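Local atomic coordinates of divalent-cation tolerance protein CutA (Thermotoga maritima, PDB entry 1VHF), a protein that is probably involved in resistance toward heavy metals, consistent with copper ion binding. Residues R21-K26 and Y68-K73. Residues are numbered along the deposited sequence; the frame is centred on the assembly and turned at random.
Sequences RKLLEK and YEELRK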
loop_
_atom_site.group_PDB
_atom_site.type_symbol
_atom_site.label_atom_id
_atom_site.label_comp_id
_atom_site.label_asym_id
_atom_site.label_seq_id
_atom_site.Cartn_x
_atom_site.Cartn_y
_atom_site.Cartn_z
ATOM N N ARG A 21 6.177 -3.255 7.210
ATOM C CA ARG A 21 7.208 -4.224 7.646
ATOM C C ARG A 21 6.719 -5.644 7.488
ATOM O O ARG A 21 7.515 -6.494 7.021
ATOM C CB ARG A 21 7.528 -3.917 9.124
ATOM C CG ARG A 21 8.552 -4.916 9.677
ATOM C CD ARG A 21 8.776 -4.710 11.163
ATOM N NE ARG A 21 10.087 -5.124 11.596
ATOM C CZ ARG A 21 11.276 -4.677 11.222
ATOM N NH1 ARG A 21 11.421 -3.718 10.330
ATOM N NH2 ARG A 21 12.353 -5.221 11.774
ATOM N N LYS A 22 5.470 -5.984 7.822
ATOM C CA LYS A 22 4.972 -7.346 7.679
ATOM C C LYS A 22 4.975 -7.788 6.229
ATOM O O LYS A 22 5.294 -8.947 5.912
ATOM C CB LYS A 22 3.558 -7.483 8.276
ATOM C CG LYS A 22 3.651 -7.593 9.809
ATOM C CD LYS A 22 2.292 -7.745 10.444
ATOM C CE LYS A 22 2.394 -7.619 11.980
ATOM N NZ LYS A 22 3.285 -8.681 12.525
ATOM N N LEU A 23 4.599 -6.891 5.318
ATOM C CA LEU A 23 4.597 -7.226 3.899
ATOM C C LEU A 23 6.016 -7.446 3.403
ATOM O O LEU A 23 6.219 -8.335 2.561
ATOM C CB LEU A 23 3.875 -6.137 3.088
ATOM C CG LEU A 23 2.403 -5.971 3.436
ATOM C CD1 LEU A 23 1.821 -4.730 2.773
ATOM C CD2 LEU A 23 1.613 -7.234 3.086
ATOM N N LEU A 24 6.988 -6.676 3.925
ATOM C CA LEU A 24 8.389 -6.939 3.555
ATOM C C LEU A 24 8.874 -8.270 4.149
ATOM O O LEU A 24 9.582 -9.004 3.445
ATOM C CB LEU A 24 9.258 -5.798 4.105
ATOM C CG LEU A 24 9.191 -4.467 3.328
ATOM C CD1 LEU A 24 9.770 -3.355 4.179
ATOM C CD2 LEU A 24 9.939 -4.627 2.002
ATOM N N GLU A 25 8.435 -8.612 5.352
ATOM C CA GLU A 25 8.863 -9.882 5.996
ATOM C C GLU A 25 8.392 -11.050 5.142
ATOM O O GLU A 25 9.082 -12.086 4.984
ATOM C CB GLU A 25 8.209 -9.949 7.380
ATOM C CG GLU A 25 8.909 -9.120 8.448
ATOM C CD GLU A 25 8.098 -8.949 9.714
ATOM O OE1 GLU A 25 7.071 -9.633 9.898
ATOM O OE2 GLU A 25 8.479 -8.111 10.579
ATOM N N LYS A 26 7.208 -10.931 4.562
ATOM C CA LYS A 26 6.612 -11.955 3.727
ATOM C C LYS A 26 7.103 -11.921 2.306
ATOM O O LYS A 26 6.769 -12.765 1.478
ATOM C CB LYS A 26 5.078 -11.866 3.780
ATOM C CG LYS A 26 4.513 -12.126 5.183
ATOM C CD LYS A 26 3.050 -11.708 5.259
ATOM C CE LYS A 26 2.445 -11.872 6.641
ATOM N NZ LYS A 26 1.993 -13.283 6.856
ATOM N N TYR A 68 -2.942 -8.022 -2.348
ATOM C CA TYR A 68 -4.291 -7.601 -1.974
ATOM C C TYR A 68 -4.858 -8.427 -0.828
ATOM O O TYR A 68 -5.462 -7.893 0.107
ATOM C CB TYR A 68 -5.267 -7.616 -3.147
ATOM C CG TYR A 68 -5.354 -6.353 -3.972
ATOM C CD1 TYR A 68 -4.257 -5.780 -4.606
ATOM C CD2 TYR A 68 -6.605 -5.774 -4.144
ATOM C CE1 TYR A 68 -4.419 -4.649 -5.375
ATOM C CE2 TYR A 68 -6.781 -4.637 -4.934
ATOM C CZ TYR A 68 -5.661 -4.104 -5.549
ATOM O OH TYR A 68 -5.824 -2.955 -6.302
ATOM N N GLU A 69 -4.653 -9.756 -0.910
ATOM C CA GLU A 69 -5.199 -10.645 0.117
ATOM C C GLU A 69 -4.585 -10.397 1.469
ATOM O O GLU A 69 -5.295 -10.191 2.475
ATOM C CB GLU A 69 -4.948 -12.108 -0.323
ATOM C CG GLU A 69 -5.656 -12.505 -1.607
ATOM C CD GLU A 69 -5.486 -13.971 -1.954
ATOM O OE1 GLU A 69 -4.496 -14.339 -2.620
ATOM O OE2 GLU A 69 -6.351 -14.784 -1.557
ATOM N N GLU A 70 -3.267 -10.268 1.552
ATOM C CA GLU A 70 -2.603 -10.035 2.820
ATOM C C GLU A 70 -2.935 -8.669 3.371
ATOM O O GLU A 70 -3.123 -8.479 4.576
ATOM C CB GLU A 70 -1.093 -10.268 2.766
ATOM C CG GLU A 70 -0.412 -10.266 4.107
ATOM C CD GLU A 70 -0.825 -11.287 5.142
ATOM O OE1 GLU A 70 -1.415 -12.326 4.799
ATOM O OE2 GLU A 70 -0.539 -11.072 6.350
ATOM N N LEU A 71 -2.846 -7.629 2.501
ATOM C CA LEU A 71 -3.161 -6.280 2.981
ATOM C C LEU A 71 -4.586 -6.189 3.485
ATOM O O LEU A 71 -4.765 -5.588 4.562
ATOM C CB LEU A 71 -2.874 -5.327 1.806
ATOM C CG LEU A 71 -3.164 -3.852 2.096
ATOM C CD1 LEU A 71 -2.367 -3.336 3.283
ATOM C CD2 LEU A 71 -2.846 -3.018 0.861
ATOM N N ARG A 72 -5.564 -6.813 2.840
ATOM C CA ARG A 72 -6.956 -6.771 3.327
ATOM C C ARG A 72 -7.029 -7.444 4.706
ATOM O O ARG A 72 -7.640 -6.930 5.648
ATOM C CB ARG A 72 -7.880 -7.527 2.380
ATOM C CG ARG A 72 -9.343 -7.604 2.916
ATOM C CD ARG A 72 -9.987 -6.282 2.590
ATOM N NE ARG A 72 -11.339 -6.048 2.999
ATOM C CZ ARG A 72 -12.478 -6.527 2.546
ATOM N NH1 ARG A 72 -12.505 -7.412 1.550
ATOM N NH2 ARG A 72 -13.630 -6.039 3.016
ATOM N N LYS A 73 -6.306 -8.550 4.863
ATOM C CA LYS A 73 -6.305 -9.286 6.119
ATOM C C LYS A 73 -5.575 -8.654 7.250
ATOM O O LYS A 73 -5.839 -8.983 8.440
ATOM C CB LYS A 73 -5.824 -10.736 5.850
ATOM C CG LYS A 73 -6.971 -11.494 5.179
ATOM C CD LYS A 73 -6.574 -12.905 4.741
ATOM C CE LYS A 73 -7.741 -13.500 3.979
ATOM N NZ LYS A 73 -7.499 -14.831 3.373
#
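K26 lays the end of its side chain over the flat face of the E70 carboxylate, and the two chains meet at about a right angle. K26 NZ stands 3.4 Å from E70 OE2, a salt bridge without a hydrogen bond. The methylene K26 CE sits closer to E70 OE2, at 3.1 Å, while K26 NZ is 4.1 Å from E70 OE1. Both CE and NZ lie well off the carboxylate plane, and the ammonium is not shared evenly by the two oxygens. A bend at the last torsion of K26 (chi4 -83°) turns NZ off the line of an otherwise extended chain.

Beneath this charged pair the contact becomes apolar. L23 CD2 lies 3.8 Å from E70 CG and 4.1 Å from E70 CB, the two side chains running alongside each other with opposite headings. E70 can serve both neighbours because CG is anti to the backbone N (chi1 -170°) and the chain then bends at chi2 (60°): its methylenes meet the leucine and, at CG, also K26 CD, while its carboxylate meets the CE-NZ end of the lysine. The other branch of L23, CD1, reaches L71 CD1 at 4.4 Å, a looser touch.

L23 also packs on L67 and I29, and L71 on S8, F10 and I82, so the leucine pair runs into the buried layer between helices and sheet. Here the end of helix 13-25 meets helix 64-74, the two helices of the ferredoxin-like fold, whose antiparallel sheet has strand order 2-3-1-4.

K26 stands just past the last turn of helix 13-25, its backbone N hydrogen-bonded to K22 O. Chemically, the join is graded: leucine methyls inside, glutamate methylenes touching both leucine and lysine, and at the exposed K26 a charge attraction set on that apolar packing, with no hydrogen bond across the contact.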